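Local coordinates for tapirin (PDB 6N2B), which probably binds cellulose through its C-terminal beta-helix domain, helping an extremely thermophilic bacterium attach to plant biomass, at residues S199-L204 with D410-F415; Y210-F215 with I512-T517; G231-T236 with K251-I256. All coordinates share one frame; numbering follows the deposited sequence.

Contact 1. Residues S199-L204 with D410-F415; sequences SSWNDL and DDIKNF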
loop_
_atom_site.group_PDB
_atom_site.type_symbol
_atom_site.label_atom_id
_atom_site.label_comp_id
_atom_site.label_asym_id
_atom_site.label_seq_id
_atom_site.Cartn_x
_atom_site.Cartn_y
_atom_site.Cartn_z
ATOM N N SER A 199 16.225 4.532 -5.191
ATOM C CA SER A 199 15.164 3.515 -5.249
ATOM C C SER A 199 14.155 3.816 -6.370
ATOM O O SER A 199 13.839 4.980 -6.657
ATOM C CB SER A 199 14.424 3.392 -3.903
ATOM O OG SER A 199 13.176 4.084 -3.902
ATOM N N SER A 200 13.632 2.754 -6.979
ATOM C CA SER A 200 12.859 2.848 -8.207
ATOM C C SER A 200 11.537 2.114 -8.015
ATOM O O SER A 200 11.515 1.034 -7.421
ATOM C CB SER A 200 13.672 2.244 -9.366
ATOM O OG SER A 200 13.275 2.774 -10.613
ATOM N N TRP A 201 10.432 2.690 -8.509
ATOM C CA TRP A 201 9.144 2.002 -8.384
ATOM C C TRP A 201 8.991 0.822 -9.342
ATOM O O TRP A 201 8.088 0.005 -9.141
ATOM C CB TRP A 201 7.951 2.965 -8.569
ATOM C CG TRP A 201 7.863 3.653 -9.893
ATOM C CD1 TRP A 201 8.187 4.951 -10.158
ATOM C CD2 TRP A 201 7.418 3.089 -11.140
ATOM N NE1 TRP A 201 7.984 5.229 -11.491
ATOM C CE2 TRP A 201 7.515 4.100 -12.114
ATOM C CE3 TRP A 201 6.960 1.822 -11.529
ATOM C CZ2 TRP A 201 7.171 3.885 -13.450
ATOM C CZ3 TRP A 201 6.626 1.612 -12.851
ATOM C CH2 TRP A 201 6.727 2.641 -13.797
ATOM N N ASN A 202 9.830 0.689 -10.365
ATOM C CA ASN A 202 9.691 -0.458 -11.250
ATOM C C ASN A 202 10.681 -1.583 -10.936
ATOM O O ASN A 202 10.759 -2.554 -11.693
ATOM C CB ASN A 202 9.776 -0.022 -12.721
ATOM C CG ASN A 202 11.158 0.447 -13.144
ATOM O OD1 ASN A 202 12.148 0.281 -12.434
ATOM N ND2 ASN A 202 11.225 1.023 -14.337
ATOM N N ASP A 203 11.384 -1.501 -9.810
ATOM C CA ASP A 203 12.370 -2.494 -9.395
ATOM C C ASP A 203 11.741 -3.471 -8.413
ATOM O O ASP A 203 11.311 -3.067 -7.331
ATOM C CB ASP A 203 13.563 -1.800 -8.743
ATOM C CG ASP A 203 14.680 -2.749 -8.402
ATOM O OD1 ASP A 203 14.727 -3.862 -8.971
ATOM O OD2 ASP A 203 15.521 -2.359 -7.558
ATOM N N LEU A 204 11.737 -4.758 -8.768
ATOM C CA LEU A 204 11.125 -5.762 -7.905
ATOM C C LEU A 204 11.764 -5.784 -6.521
ATOM O O LEU A 204 11.078 -6.007 -5.518
ATOM C CB LEU A 204 11.217 -7.144 -8.559
ATOM C CG LEU A 204 10.939 -8.403 -7.728
ATOM C CD1 LEU A 204 9.448 -8.697 -7.604
ATOM C CD2 LEU A 204 11.633 -9.569 -8.370
ATOM N N ASP A 410 1.146 7.962 -16.549
ATOM C CA ASP A 410 1.151 7.113 -17.732
ATOM C C ASP A 410 2.258 6.074 -17.643
ATOM O O ASP A 410 2.034 4.902 -17.964
ATOM C CB ASP A 410 1.276 7.959 -18.999
ATOM C CG ASP A 410 -0.048 8.604 -19.406
ATOM O OD1 ASP A 410 -1.119 8.105 -18.986
ATOM O OD2 ASP A 410 -0.018 9.615 -20.142
ATOM N N ASP A 411 3.434 6.478 -17.153
ATOM C CA ASP A 411 4.548 5.555 -16.953
ATOM C C ASP A 411 4.114 4.282 -16.239
ATOM O O ASP A 411 4.474 3.169 -16.643
ATOM C CB ASP A 411 5.649 6.237 -16.142
ATOM C CG ASP A 411 6.385 7.289 -16.924
ATOM O OD1 ASP A 411 6.209 7.364 -18.165
ATOM O OD2 ASP A 411 7.142 8.043 -16.281
ATOM N N ILE A 412 3.355 4.429 -15.159
ATOM C CA ILE A 412 2.959 3.272 -14.363
ATOM C C ILE A 412 1.821 2.522 -15.035
ATOM O O ILE A 412 1.849 1.289 -15.141
ATOM C CB ILE A 412 2.596 3.717 -12.934
ATOM C CG1 ILE A 412 3.871 4.215 -12.230
ATOM C CG2 ILE A 412 1.899 2.584 -12.188
ATOM C CD1 ILE A 412 3.670 4.687 -10.827
ATOM N N LYS A 413 0.812 3.253 -15.515
ATOM C CA LYS A 413 -0.251 2.635 -16.302
ATOM C C LYS A 413 0.316 1.809 -17.455
ATOM O O LYS A 413 -0.253 0.776 -17.828
ATOM C CB LYS A 413 -1.184 3.726 -16.831
ATOM C CG LYS A 413 -2.635 3.309 -17.033
ATOM C CD LYS A 413 -3.336 4.269 -17.982
ATOM C CE LYS A 413 -3.940 5.480 -17.249
ATOM N NZ LYS A 413 -5.315 5.221 -16.718
ATOM N N ASN A 414 1.443 2.237 -18.013
ATOM C CA ASN A 414 1.999 1.620 -19.203
ATOM C C ASN A 414 3.004 0.529 -18.893
ATOM O O ASN A 414 3.485 -0.124 -19.825
ATOM C CB ASN A 414 2.668 2.679 -20.091
ATOM C CG ASN A 414 1.657 3.520 -20.869
ATOM O OD1 ASN A 414 0.539 3.075 -21.142
ATOM N ND2 ASN A 414 2.053 4.739 -21.233
ATOM N N PHE A 415 3.335 0.309 -17.626
ATOM C CA PHE A 415 4.334 -0.691 -17.264
ATOM C C PHE A 415 3.649 -2.032 -17.026
ATOM O O PHE A 415 2.736 -2.130 -16.191
ATOM C CB PHE A 415 5.115 -0.252 -16.029
ATOM C CG PHE A 415 6.363 -1.035 -15.804
ATOM C CD1 PHE A 415 7.538 -0.689 -16.444
ATOM C CD2 PHE A 415 6.362 -2.128 -14.957
ATOM C CE1 PHE A 415 8.695 -1.416 -16.232
ATOM C CE2 PHE A 415 7.516 -2.859 -14.746
ATOM C CZ PHE A 415 8.682 -2.502 -15.384
#

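Contact 2. Residues Y210-F215 with I512-T517; sequences YSRGSF and ITLGST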
loop_
_atom_site.group_PDB
_atom_site.type_symbol
_atom_site.label_atom_id
_atom_site.label_comp_id
_atom_site.label_asym_id
_atom_site.label_seq_id
_atom_site.Cartn_x
_atom_site.Cartn_y
_atom_site.Cartn_z
ATOM N N TYR A 210 5.539 -7.592 -2.686
ATOM C CA TYR A 210 5.248 -7.684 -4.112
ATOM C C TYR A 210 4.251 -8.815 -4.287
ATOM O O TYR A 210 4.583 -9.977 -4.043
ATOM C CB TYR A 210 6.512 -7.938 -4.927
ATOM C CG TYR A 210 6.284 -7.885 -6.419
ATOM C CD1 TYR A 210 5.822 -8.998 -7.112
ATOM C CD2 TYR A 210 6.535 -6.720 -7.142
ATOM C CE1 TYR A 210 5.612 -8.951 -8.471
ATOM C CE2 TYR A 210 6.329 -6.662 -8.509
ATOM C CZ TYR A 210 5.870 -7.781 -9.168
ATOM O OH TYR A 210 5.669 -7.742 -10.536
ATOM N N SER A 211 3.039 -8.485 -4.701
ATOM C CA SER A 211 1.989 -9.479 -4.887
ATOM C C SER A 211 1.576 -9.490 -6.353
ATOM O O SER A 211 1.026 -8.503 -6.858
ATOM C CB SER A 211 0.793 -9.189 -3.986
ATOM O OG SER A 211 1.090 -9.509 -2.645
ATOM N N ARG A 212 1.852 -10.606 -7.036
ATOM C CA ARG A 212 1.435 -10.748 -8.426
ATOM C C ARG A 212 -0.082 -10.775 -8.531
ATOM O O ARG A 212 -0.665 -10.174 -9.442
ATOM C CB ARG A 212 2.052 -12.012 -9.026
ATOM C CG ARG A 212 1.684 -12.257 -10.478
ATOM C CD ARG A 212 2.678 -13.189 -11.156
ATOM N NE ARG A 212 2.063 -14.482 -11.444
ATOM C CZ ARG A 212 1.211 -14.713 -12.442
ATOM N NH1 ARG A 212 0.877 -13.741 -13.290
ATOM N NH2 ARG A 212 0.707 -15.934 -12.600
ATOM N N GLY A 213 -0.736 -11.454 -7.599
ATOM C CA GLY A 213 -2.177 -11.401 -7.522
ATOM C C GLY A 213 -2.625 -10.403 -6.477
ATOM O O GLY A 213 -2.116 -9.279 -6.422
ATOM N N SER A 214 -3.570 -10.807 -5.638
ATOM C CA SER A 214 -4.100 -9.949 -4.598
ATOM C C SER A 214 -3.210 -10.000 -3.355
ATOM O O SER A 214 -2.291 -10.820 -3.243
ATOM C CB SER A 214 -5.516 -10.374 -4.238
ATOM O OG SER A 214 -5.472 -11.402 -3.256
ATOM N N PHE A 215 -3.504 -9.105 -2.405
ATOM C CA PHE A 215 -2.739 -8.979 -1.161
ATOM C C PHE A 215 -3.727 -8.664 -0.045
ATOM O O PHE A 215 -4.205 -7.534 0.071
ATOM C CB PHE A 215 -1.666 -7.908 -1.252
ATOM C CG PHE A 215 -1.020 -7.598 0.061
ATOM C CD1 PHE A 215 -0.475 -8.607 0.834
ATOM C CD2 PHE A 215 -0.951 -6.300 0.524
ATOM C CE1 PHE A 215 0.124 -8.321 2.038
ATOM C CE2 PHE A 215 -0.359 -6.011 1.729
ATOM C CZ PHE A 215 0.178 -7.016 2.492
ATOM N N ILE A 512 7.313 -11.919 -1.383
ATOM C CA ILE A 512 6.893 -11.976 -2.775
ATOM C C ILE A 512 5.849 -13.072 -2.902
ATOM O O ILE A 512 6.100 -14.230 -2.555
ATOM C CB ILE A 512 8.068 -12.259 -3.716
ATOM C CG1 ILE A 512 9.024 -11.069 -3.777
ATOM C CG2 ILE A 512 7.531 -12.680 -5.077
ATOM C CD1 ILE A 512 10.479 -11.470 -3.946
ATOM N N THR A 513 4.686 -12.723 -3.400
ATOM C CA THR A 513 3.595 -13.673 -3.503
ATOM C C THR A 513 3.178 -13.752 -4.959
ATOM O O THR A 513 3.099 -12.731 -5.647
ATOM C CB THR A 513 2.423 -13.260 -2.612
ATOM O OG1 THR A 513 1.719 -12.174 -3.229
ATOM C CG2 THR A 513 2.936 -12.812 -1.235
ATOM N N LEU A 514 2.935 -14.971 -5.433
ATOM C CA LEU A 514 2.766 -15.209 -6.851
ATOM C C LEU A 514 1.414 -15.781 -7.214
ATOM O O LEU A 514 1.091 -15.838 -8.404
ATOM C CB LEU A 514 3.869 -16.150 -7.359
ATOM C CG LEU A 514 5.270 -15.607 -7.072
ATOM C CD1 LEU A 514 6.305 -16.704 -7.006
ATOM C CD2 LEU A 514 5.644 -14.611 -8.129
ATOM N N GLY A 515 0.616 -16.189 -6.243
ATOM C CA GLY A 515 -0.698 -16.693 -6.551
ATOM C C GLY A 515 -1.671 -15.593 -6.905
ATOM O O GLY A 515 -1.480 -14.424 -6.546
ATOM N N SER A 516 -2.729 -15.999 -7.620
ATOM C CA SER A 516 -3.820 -15.085 -7.955
ATOM C C SER A 516 -4.368 -14.395 -6.713
ATOM O O SER A 516 -4.648 -13.189 -6.726
ATOM C CB SER A 516 -4.937 -15.846 -8.668
ATOM O OG SER A 516 -4.414 -16.586 -9.758
ATOM N N THR A 517 -4.531 -15.145 -5.635
ATOM C CA THR A 517 -4.997 -14.617 -4.368
ATOM C C THR A 517 -3.953 -14.924 -3.300
ATOM O O THR A 517 -3.224 -15.916 -3.391
ATOM C CB THR A 517 -6.361 -15.222 -4.024
ATOM O OG1 THR A 517 -7.081 -14.337 -3.157
ATOM C CG2 THR A 517 -6.202 -16.608 -3.372
HETATM O O HOH W 1 -0.512 -12.137 -4.953
#

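Contact 3. Residues G231-T236 with K251-I256; sequences GERIQT and KGPEVI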
loop_
_atom_site.group_PDB
_atom_site.type_symbol
_atom_site.label_atom_id
_atom_site.label_comp_id
_atom_site.label_asym_id
_atom_site.label_seq_id
_atom_site.Cartn_x
_atom_site.Cartn_y
_atom_site.Cartn_z
ATOM N N GLY A 231 -0.975 -6.857 -8.116
ATOM C CA GLY A 231 -1.575 -6.953 -9.437
ATOM C C GLY A 231 -3.090 -6.981 -9.450
ATOM O O GLY A 231 -3.688 -6.628 -10.467
ATOM N N GLU A 232 -3.724 -7.396 -8.350
ATOM C CA GLU A 232 -5.178 -7.399 -8.227
ATOM C C GLU A 232 -5.634 -6.564 -7.033
ATOM O O GLU A 232 -5.206 -5.419 -6.884
ATOM C CB GLU A 232 -5.707 -8.826 -8.103
ATOM C CG GLU A 232 -5.356 -9.729 -9.285
ATOM C CD GLU A 232 -6.059 -9.333 -10.571
ATOM O OE1 GLU A 232 -7.232 -8.887 -10.517
ATOM O OE2 GLU A 232 -5.428 -9.479 -11.639
ATOM N N ARG A 233 -6.496 -7.116 -6.177
ATOM C CA ARG A 233 -7.086 -6.361 -5.075
ATOM C C ARG A 233 -6.163 -6.289 -3.857
ATOM O O ARG A 233 -5.443 -7.247 -3.542
ATOM C CB ARG A 233 -8.403 -7.002 -4.649
ATOM C CG ARG A 233 -9.559 -6.815 -5.614
ATOM C CD ARG A 233 -10.820 -7.574 -5.146
ATOM N NE ARG A 233 -11.206 -7.309 -3.748
ATOM C CZ ARG A 233 -10.894 -8.095 -2.707
ATOM N NH1 ARG A 233 -11.304 -7.770 -1.483
ATOM N NH2 ARG A 233 -10.169 -9.207 -2.879
ATOM N N ILE A 234 -6.194 -5.147 -3.166
ATOM C CA ILE A 234 -5.661 -5.019 -1.809
ATOM C C ILE A 234 -6.836 -4.764 -0.880
ATOM O O ILE A 234 -7.649 -3.862 -1.124
ATOM C CB ILE A 234 -4.624 -3.890 -1.680
ATOM C CG1 ILE A 234 -3.361 -4.218 -2.479
ATOM C CG2 ILE A 234 -4.291 -3.635 -0.213
ATOM C CD1 ILE A 234 -2.365 -3.077 -2.551
ATOM N N GLN A 235 -6.939 -5.568 0.171
ATOM C CA GLN A 235 -7.986 -5.407 1.165
ATOM C C GLN A 235 -7.386 -5.672 2.534
ATOM O O GLN A 235 -6.913 -6.782 2.808
ATOM C CB GLN A 235 -9.159 -6.343 0.888
ATOM C CG GLN A 235 -10.121 -6.480 2.053
ATOM C CD GLN A 235 -11.325 -7.353 1.714
ATOM O OE1 GLN A 235 -12.434 -6.846 1.509
ATOM N NE2 GLN A 235 -11.114 -8.671 1.652
ATOM N N THR A 236 -7.416 -4.654 3.384
ATOM C CA THR A 236 -6.855 -4.700 4.722
ATOM C C THR A 236 -7.985 -4.713 5.740
ATOM O O THR A 236 -8.945 -3.945 5.617
ATOM C CB THR A 236 -5.942 -3.494 4.953
ATOM O OG1 THR A 236 -6.715 -2.282 4.904
ATOM C CG2 THR A 236 -4.856 -3.448 3.883
ATOM N N LYS A 251 -2.474 -2.350 -9.350
ATOM C CA LYS A 251 -2.918 -2.380 -10.731
ATOM C C LYS A 251 -4.203 -3.181 -10.920
ATOM O O LYS A 251 -4.647 -3.361 -12.057
ATOM C CB LYS A 251 -1.788 -2.887 -11.619
ATOM C CG LYS A 251 -0.652 -1.864 -11.686
ATOM C CD LYS A 251 0.134 -1.919 -12.986
ATOM C CE LYS A 251 -0.537 -1.180 -14.143
ATOM N NZ LYS A 251 0.420 -0.975 -15.283
ATOM N N GLY A 252 -4.839 -3.612 -9.822
ATOM C CA GLY A 252 -6.142 -4.243 -9.858
ATOM C C GLY A 252 -7.305 -3.297 -9.577
ATOM O O GLY A 252 -7.150 -2.071 -9.503
ATOM N N PRO A 253 -8.509 -3.866 -9.423
ATOM C CA PRO A 253 -9.728 -3.033 -9.418
ATOM C C PRO A 253 -10.071 -2.303 -8.113
ATOM O O PRO A 253 -10.846 -1.338 -8.172
ATOM C CB PRO A 253 -10.839 -4.039 -9.776
ATOM C CG PRO A 253 -10.288 -5.375 -9.458
ATOM C CD PRO A 253 -8.807 -5.285 -9.685
ATOM N N GLU A 254 -9.587 -2.727 -6.946
ATOM C CA GLU A 254 -9.929 -2.052 -5.697
ATOM C C GLU A 254 -8.716 -2.018 -4.789
ATOM O O GLU A 254 -7.837 -2.879 -4.877
ATOM C CB GLU A 254 -11.072 -2.724 -4.891
ATOM C CG GLU A 254 -12.157 -3.483 -5.668
ATOM C CD GLU A 254 -13.148 -4.225 -4.747
ATOM O OE1 GLU A 254 -13.069 -5.476 -4.641
ATOM O OE2 GLU A 254 -13.995 -3.548 -4.120
ATOM N N VAL A 255 -8.686 -1.007 -3.920
ATOM C CA VAL A 255 -7.904 -1.019 -2.693
ATOM C C VAL A 255 -8.878 -0.660 -1.596
ATOM O O VAL A 255 -9.346 0.476 -1.533
ATOM C CB VAL A 255 -6.725 -0.042 -2.706
ATOM C CG1 VAL A 255 -6.002 -0.093 -1.354
ATOM C CG2 VAL A 255 -5.761 -0.377 -3.821
ATOM N N ILE A 256 -9.205 -1.619 -0.749
ATOM C CA ILE A 256 -10.219 -1.434 0.278
ATOM C C ILE A 256 -9.520 -1.476 1.621
ATOM O O ILE A 256 -9.002 -2.521 2.027
ATOM C CB ILE A 256 -11.314 -2.502 0.199
ATOM C CG1 ILE A 256 -11.808 -2.676 -1.253
ATOM C CG2 ILE A 256 -12.422 -2.174 1.184
ATOM C CD1 ILE A 256 -12.612 -1.507 -1.831
#

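Contact 1. Residues S199-L204 with D410-F415
W201 and N202 sit at the corner of a type I beta turn, S200 to D203, facing the end of helix 408-413 and the loop after it; the backbones stay well apart, the closest CA atoms, those of N202 and F415, being 8.1 Å from each other. The contact lies at the surface of a parallel beta-helix, where the first modelled loop meets the chain running back along the coils. The indole of W201 carries most of it. Chi1 (61°) sets CG between the backbone N and the carbonyl carbon; the six-membered half of the ring, farther out, meets the helix. CG1 of I412 lies over one face, 3.5 Å from the centroid of that ring and almost on its normal. The indole turns an edge to the face of F415 in a T-shaped pair, its planes at 85° and its centroids 5.6 Å apart; W201 CZ3 is 4.0 Å from F415 CG. CB of D411 approaches the indole at CZ2. W201 and I412 also both touch I249 of strand 240-250, joining the cluster to a coil of the beta-helix. K251 NZ, from the same coil, bonds to the carbonyl oxygens of I412 and F415. N202 completes the contact from the turn: its CB stands over the face of F415, 3.8 Å from CZ, while its OD1 accepts a bond of 3.3 Å from S200 OG, the donor lying above the carbonyl plane.

Contact 2. Residues Y210-F215 with I512-T517
Y210 and S211 pair in parallel with I512 and T513, joining two strands of the beta-helix domain before both chains turn away from the strands. T513 N bonds to Y210 O, and R212 N returns to T513 O at 2.8 Å. On one face of this pairing CB of Y210 packs on CG1 of I512; on the other, the hydroxyls of S211 and T513 meet. The side chain of R212 can be followed outward. Its CB lies 3.6 Å from T513 O and also near L514 CA. CG, anti to the backbone N (chi1 -180°), and CD pass L514 O more loosely, at 4.2 and 4.1 Å. The chain then bends at chi3, and NE comes 3.5 Å from L514 O. Beyond it, NH1 forms a salt bridge with D418. The T513 hydroxyl takes part in two bonds: OG1 accepts from S211 OG (2.8 Å) and donates to a water, also 2.8 Å from OG1. That water donates to S214 O and G515 O and receives a weak bond from G213 N, bridging the two loops. Farther on, S214 N bonds to S516 O at 2.8 Å. A valine in place of T513 would probably leave S211 OG without its acceptor and the water without one of its donors, weakening the link between the loops. The buried hydroxyls of S211 and T513 and the water thus satisfy one another. Beyond the last bridge, the water and the S214 N to S516 O bond carry the link on, so polar atoms are satisfied where regular strand pairing ends.

Contact 3. Residues G231-T236 with K251-I256
R233 and E254 lie side by side and point the same way, held by a salt bridge of 2.8 Å between R233 NE and E254 OE1. The arginine chain bends at chi3 (51°), which places NE beside the carboxylate; OE1 is met from above its own plane, and the two flat groups are turned 46° against each other. The other carboxylate oxygen, E254 OE2, makes a long, weak ion pair with K275. P253 crosses the arginine at about a right angle, its CG 4.2 Å from R233 CG. On the opposite face of the sheet from Q235 and I256, I234 and V255 also run side by side, with V255 CG1 4.1 Å from I234 CB. They pack inward on L248 and C250 respectively. The backbones that carry these pairs are hydrogen-bonded in parallel: I234 N to E254 O, I256 N to I234 O at 2.8 Å, and T236 N to I256 O at 3.0 Å. The two strand axes approach to 4.7 Å and differ by 8° in direction. Side chains at matching positions of neighbouring strands lie alongside each other, I234 with V255 and R233 with E254, as in the successive coils of a parallel beta-helix.

How the contacts relate
From the N terminus, the first modelled loop, 199-204, is met by 410-415 after the chain has built the long run of coils and turned back along them; this is contact 1. Strand 207-211 follows, and contact 2 pairs its end with 512-517, so the two closures cross. Contact 3 is the short-range one: it joins neighbouring coils early in the beta-helix and falls within the spans of both others. Bonds and packing link them. S211 O to G231 N and R233 O to F215 N continue contact 2 into contact 3, K251 ties contact 3 to the 410-415 end of contact 1, and L204 packs on Y210 between contacts 1 and 2.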